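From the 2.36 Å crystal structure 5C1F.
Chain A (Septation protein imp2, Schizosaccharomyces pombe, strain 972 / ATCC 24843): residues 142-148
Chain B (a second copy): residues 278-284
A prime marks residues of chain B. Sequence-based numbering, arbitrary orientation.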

ATOM      1  N   LYS A 142     -31.191  53.196  42.854  1.00 39.60           N
ATOM      2  CA  LYS A 142     -32.108  53.547  43.936  1.00 39.23           C
ATOM      3  C   LYS A 142     -31.630  54.806  44.641  1.00 37.65           C
ATOM      4  O   LYS A 142     -32.399  55.742  44.864  1.00 38.46           O
ATOM      5  N   TYR A 143     -30.345  54.822  44.972  1.00 33.31           N
ATOM      6  CA  TYR A 143     -29.737  55.953  45.658  1.00 35.65           C
ATOM      7  C   TYR A 143     -29.708  57.194  44.769  1.00 37.69           C
ATOM      8  O   TYR A 143     -29.863  58.315  45.250  1.00 35.92           O
ATOM      9  N   HIS A 144     -29.520  56.978  43.472  1.00 41.08           N
ATOM     10  CA  HIS A 144     -29.494  58.064  42.498  1.00 42.24           C
ATOM     11  C   HIS A 144     -30.821  58.811  42.457  1.00 37.41           C
ATOM     12  O   HIS A 144     -30.866  60.027  42.641  1.00 34.75           O
ATOM     13  N   TYR A 145     -31.902  58.075  42.227  1.00 37.12           N
ATOM     14  CA  TYR A 145     -33.202  58.692  42.002  1.00 38.15           C
ATOM     15  C   TYR A 145     -33.894  59.087  43.304  1.00 40.79           C
ATOM     16  O   TYR A 145     -34.883  59.819  43.285  1.00 47.11           O
ATOM     17  N   LEU A 146     -33.369  58.621  44.432  1.00 38.14           N
ATOM     18  CA  LEU A 146     -33.827  59.121  45.725  1.00 34.80           C
ATOM     19  C   LEU A 146     -33.304  60.537  45.937  1.00 36.40           C
ATOM     20  O   LEU A 146     -34.041  61.418  46.381  1.00 35.94           O
ATOM     21  N   CYS A 147     -32.031  60.751  45.612  1.00 35.76           N
ATOM     22  CA  CYS A 147     -31.441  62.084  45.678  1.00 40.10           C
ATOM     23  C   CYS A 147     -32.138  63.012  44.694  1.00 39.55           C
ATOM     24  O   CYS A 147     -32.284  64.208  44.942  1.00 38.20           O
ATOM     25  N   LYS A 148     -32.575  62.443  43.579  1.00 39.90           N
ATOM     26  CA  LYS A 148     -33.229  63.208  42.531  1.00 42.74           C
ATOM     27  C   LYS A 148     -34.612  63.684  42.974  1.00 44.08           C
ATOM     28  O   LYS A 148     -35.066  64.757  42.575  1.00 44.47           O
TER
ATOM     29  N   LYS B 278     -16.682  52.672  41.345  1.00 51.72           N
ATOM     30  CA  LYS B 278     -16.534  53.321  42.643  1.00 56.09           C
ATOM     31  C   LYS B 278     -17.844  53.919  43.151  1.00 54.29           C
ATOM     32  O   LYS B 278     -18.830  54.002  42.420  1.00 46.84           O
ATOM     33  N   PHE B 279     -17.840  54.319  44.417  1.00 46.63           N
ATOM     34  CA  PHE B 279     -18.993  54.950  45.042  1.00 47.34           C
ATOM     35  C   PHE B 279     -19.077  56.414  44.639  1.00 48.88           C
ATOM     36  O   PHE B 279     -18.171  57.195  44.927  1.00 53.85           O
ATOM     37  N   TYR B 280     -20.164  56.786  43.971  1.00 49.66           N
ATOM     38  CA  TYR B 280     -20.370  58.174  43.584  1.00 51.35           C
ATOM     39  C   TYR B 280     -21.403  58.827  44.489  1.00 63.39           C
ATOM     40  O   TYR B 280     -22.591  58.518  44.415  1.00 60.26           O
ATOM     41  N   ASP B 281     -20.936  59.728  45.346  1.00 63.96           N
ATOM     42  CA  ASP B 281     -21.804  60.431  46.280  1.00 71.52           C
ATOM     43  C   ASP B 281     -22.738  61.395  45.548  1.00 75.47           C
ATOM     44  O   ASP B 281     -22.470  62.597  45.487  1.00 74.17           O
ATOM     45  N   TYR B 282     -23.832  60.858  45.001  1.00 77.75           N
ATOM     46  CA  TYR B 282     -24.836  61.651  44.284  1.00 74.79           C
ATOM     47  C   TYR B 282     -25.376  62.786  45.137  1.00 69.36           C
ATOM     48  O   TYR B 282     -25.834  63.809  44.625  1.00 72.93           O
ATOM     49  N   TYR B 283     -25.345  62.581  46.447  1.00101.71           N
ATOM     50  CA  TYR B 283     -25.974  63.496  47.386  1.00 93.16           C
ATOM     51  C   TYR B 283     -25.252  64.838  47.457  1.00 95.96           C
ATOM     52  O   TYR B 283     -25.747  65.775  48.074  1.00 95.03           O
ATOM     53  N   LYS B 284     -24.077  64.928  46.837  1.00 93.04           N
ATOM     54  CA  LYS B 284     -23.319  66.175  46.816  1.00108.51           C
ATOM     55  C   LYS B 284     -22.959  66.593  45.398  1.00111.01           C
ATOM     56  O   LYS B 284     -22.244  67.568  45.192  1.00112.77           O
TER

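Tyrosine side chains often join a regular helix to an irregular segment, because a flat ring can fill a groove while its hydroxyl reaches polar backbone. The contact between two copies of Septation protein imp2 illustrates the point. One helical turn, Tyr143 to Cys147, meets a loop that tightens into a short 3-10 segment at Tyr282′.

Tyr282′ covers the most surface. Its CA-to-CB bond points toward the helix, and chi1 in the m well lays one ring face against His144, whose chi1 is t. His144 CB sits 3.9 Å from the centroid of the Tyr282′ ring, a CH-pi contact, while His144 CD2 comes within 3.2 Å of Tyr282′ CE1.

Tyr143 contributes almost as much. Its CA-to-CB bond points sideways to the loop, but its t rotamer carries the ring in among the loop residues. It meets Tyr282′ rim to rim, with CD2 of Tyr143 3.5 Å from CD2 of Tyr282′, and its edge faces the carbonyl O of Tyr280′, 3.8 Å from Tyr143 CE2. At its tip, Tyr143 OH accepts a weak hydrogen bond from Tyr283′ N (3.4 Å) and lies 3.4 Å from Asp281′ OD1.

Cys147, whose CA-to-CB bond points toward the loop and whose chi1 is m, closes the patch: its SG lies 4.0 Å from Tyr282′ CB and 3.9 Å from Tyr283′ CD1.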

ATOM      1  CB  LYS A 142     -32.240  52.403  44.944  1.00 46.07           C
ATOM      2  CG  LYS A 142     -33.092  51.242  44.465  1.00 57.17           C
ATOM      3  CD  LYS A 142     -33.317  50.237  45.584  1.00 62.75           C
ATOM      4  CE  LYS A 142     -34.076  49.016  45.092  1.00 67.79           C
ATOM      5  NZ  LYS A 142     -34.288  48.015  46.177  1.00 71.49           N
ATOM      6  CB  TYR A 143     -28.327  55.576  46.117  1.00 32.53           C
ATOM      7  CG  TYR A 143     -27.526  56.708  46.706  1.00 34.59           C
ATOM      8  CD1 TYR A 143     -27.872  57.269  47.926  1.00 29.87           C
ATOM      9  CD2 TYR A 143     -26.407  57.199  46.050  1.00 38.07           C
ATOM     10  CE1 TYR A 143     -27.129  58.303  48.469  1.00 38.51           C
ATOM     11  CE2 TYR A 143     -25.658  58.226  46.585  1.00 36.69           C
ATOM     12  CZ  TYR A 143     -26.021  58.774  47.792  1.00 39.97           C
ATOM     13  OH  TYR A 143     -25.272  59.798  48.320  1.00 46.41           O
ATOM     14  CB  HIS A 144     -29.156  57.519  41.105  1.00 50.56           C
ATOM     15  CG  HIS A 144     -29.144  58.561  40.030  1.00 63.50           C
ATOM     16  ND1 HIS A 144     -29.992  58.514  38.936  1.00 71.63           N
ATOM     17  CD2 HIS A 144     -28.395  59.673  39.872  1.00 69.98           C
ATOM     18  CE1 HIS A 144     -29.757  59.553  38.162  1.00 76.16           C
ATOM     19  NE2 HIS A 144     -28.796  60.275  38.697  1.00 75.06           N
ATOM     20  CB  TYR A 145     -34.085  57.762  41.165  1.00 40.96           C
ATOM     21  CG  TYR A 145     -33.654  57.720  39.713  1.00 45.67           C
ATOM     22  CD1 TYR A 145     -32.745  56.770  39.263  1.00 45.35           C
ATOM     23  CD2 TYR A 145     -34.129  58.655  38.800  1.00 50.81           C
ATOM     24  CE1 TYR A 145     -32.335  56.738  37.939  1.00 50.30           C
ATOM     25  CE2 TYR A 145     -33.726  58.633  37.476  1.00 56.17           C
ATOM     26  CZ  TYR A 145     -32.828  57.674  37.051  1.00 54.05           C
ATOM     27  OH  TYR A 145     -32.423  57.651  35.735  1.00 55.25           O
ATOM     28  CB  LEU A 146     -33.381  58.210  46.869  1.00 34.55           C
ATOM     29  CG  LEU A 146     -34.294  57.016  47.159  1.00 39.37           C
ATOM     30  CD1 LEU A 146     -33.769  56.214  48.339  1.00 39.23           C
ATOM     31  CD2 LEU A 146     -35.720  57.481  47.415  1.00 37.01           C
ATOM     32  CB  CYS A 147     -29.941  62.032  45.382  1.00 40.33           C
ATOM     33  SG  CYS A 147     -28.983  61.061  46.560  1.00 39.63           S
ATOM     34  CB  LYS A 148     -33.333  62.368  41.258  1.00 50.12           C
ATOM     35  CG  LYS A 148     -33.180  63.166  39.977  1.00 60.01           C
ATOM     36  CD  LYS A 148     -33.232  62.266  38.753  1.00 66.25           C
ATOM     37  CE  LYS A 148     -33.151  63.083  37.473  1.00 74.17           C
ATOM     38  NZ  LYS A 148     -33.411  62.247  36.270  1.00 80.04           N
TER
ATOM     39  CB  LYS B 278     -15.454  54.404  42.571  1.00 63.00           C
ATOM     40  CG  LYS B 278     -14.053  53.915  42.933  1.00 70.23           C
ATOM     41  CD  LYS B 278     -12.981  54.909  42.494  1.00 78.43           C
ATOM     42  CE  LYS B 278     -11.627  54.599  43.124  1.00 79.77           C
ATOM     43  NZ  LYS B 278     -11.595  54.954  44.574  1.00 79.67           N
ATOM     44  CB  PHE B 279     -18.905  54.815  46.566  1.00 47.07           C
ATOM     45  CG  PHE B 279     -20.024  55.490  47.311  1.00 54.81           C
ATOM     46  CD1 PHE B 279     -21.199  54.809  47.588  1.00 55.18           C
ATOM     47  CD2 PHE B 279     -19.892  56.795  47.762  1.00 48.97           C
ATOM     48  CE1 PHE B 279     -22.224  55.421  48.282  1.00 55.18           C
ATOM     49  CE2 PHE B 279     -20.917  57.413  48.455  1.00 58.57           C
ATOM     50  CZ  PHE B 279     -22.084  56.725  48.715  1.00 57.19           C
ATOM     51  CB  TYR B 280     -20.800  58.274  42.120  1.00 52.12           C
ATOM     52  CG  TYR B 280     -19.765  57.747  41.151  1.00 58.61           C
ATOM     53  CD1 TYR B 280     -18.695  58.535  40.751  1.00 62.03           C
ATOM     54  CD2 TYR B 280     -19.855  56.459  40.642  1.00 50.30           C
ATOM     55  CE1 TYR B 280     -17.742  58.054  39.865  1.00 52.10           C
ATOM     56  CE2 TYR B 280     -18.909  55.968  39.759  1.00 60.86           C
ATOM     57  CZ  TYR B 280     -17.855  56.769  39.374  1.00 61.02           C
ATOM     58  OH  TYR B 280     -16.912  56.282  38.493  1.00 59.59           O
ATOM     59  CB  ASP B 281     -20.960  61.183  47.313  1.00 76.70           C
ATOM     60  CG  ASP B 281     -21.754  61.585  48.543  1.00 79.98           C
ATOM     61  OD1 ASP B 281     -22.834  62.194  48.392  1.00 82.79           O
ATOM     62  OD2 ASP B 281     -21.294  61.289  49.667  1.00 80.17           O
ATOM     63  CB  TYR B 282     -26.020  60.784  43.847  1.00 75.31           C
ATOM     64  CG  TYR B 282     -25.769  59.838  42.699  1.00 72.18           C
ATOM     65  CD1 TYR B 282     -25.465  60.314  41.432  1.00 71.16           C
ATOM     66  CD2 TYR B 282     -25.887  58.464  42.871  1.00 72.32           C
ATOM     67  CE1 TYR B 282     -25.253  59.450  40.380  1.00 71.00           C
ATOM     68  CE2 TYR B 282     -25.679  57.592  41.826  1.00 72.24           C
ATOM     69  CZ  TYR B 282     -25.363  58.091  40.579  1.00 74.05           C
ATOM     70  OH  TYR B 282     -25.156  57.228  39.527  1.00 75.27           O
ATOM     71  CB  TYR B 283     -26.025  62.858  48.773  1.00 92.67           C
ATOM     72  CG  TYR B 283     -27.026  63.472  49.716  1.00 94.05           C
ATOM     73  CD1 TYR B 283     -28.336  63.697  49.318  1.00 95.33           C
ATOM     74  CD2 TYR B 283     -26.670  63.796  51.019  1.00 95.78           C
ATOM     75  CE1 TYR B 283     -29.258  64.247  50.180  1.00 96.79           C
ATOM     76  CE2 TYR B 283     -27.589  64.346  51.890  1.00 98.62           C
ATOM     77  CZ  TYR B 283     -28.881  64.569  51.462  1.00 99.28           C
ATOM     78  OH  TYR B 283     -29.813  65.116  52.314  1.00 98.65           O
ATOM     79  CB  LYS B 284     -22.051  66.036  47.659  1.00 92.71           C
ATOM     80  CG  LYS B 284     -20.962  65.200  47.007  1.00 91.82           C
ATOM     81  CD  LYS B 284     -19.852  64.874  47.995  1.00 93.32           C
ATOM     82  CE  LYS B 284     -18.708  64.123  47.350  1.00 89.40           C
ATOM     83  NZ  LYS B 284     -17.736  63.540  48.307  1.00 88.54           N
TER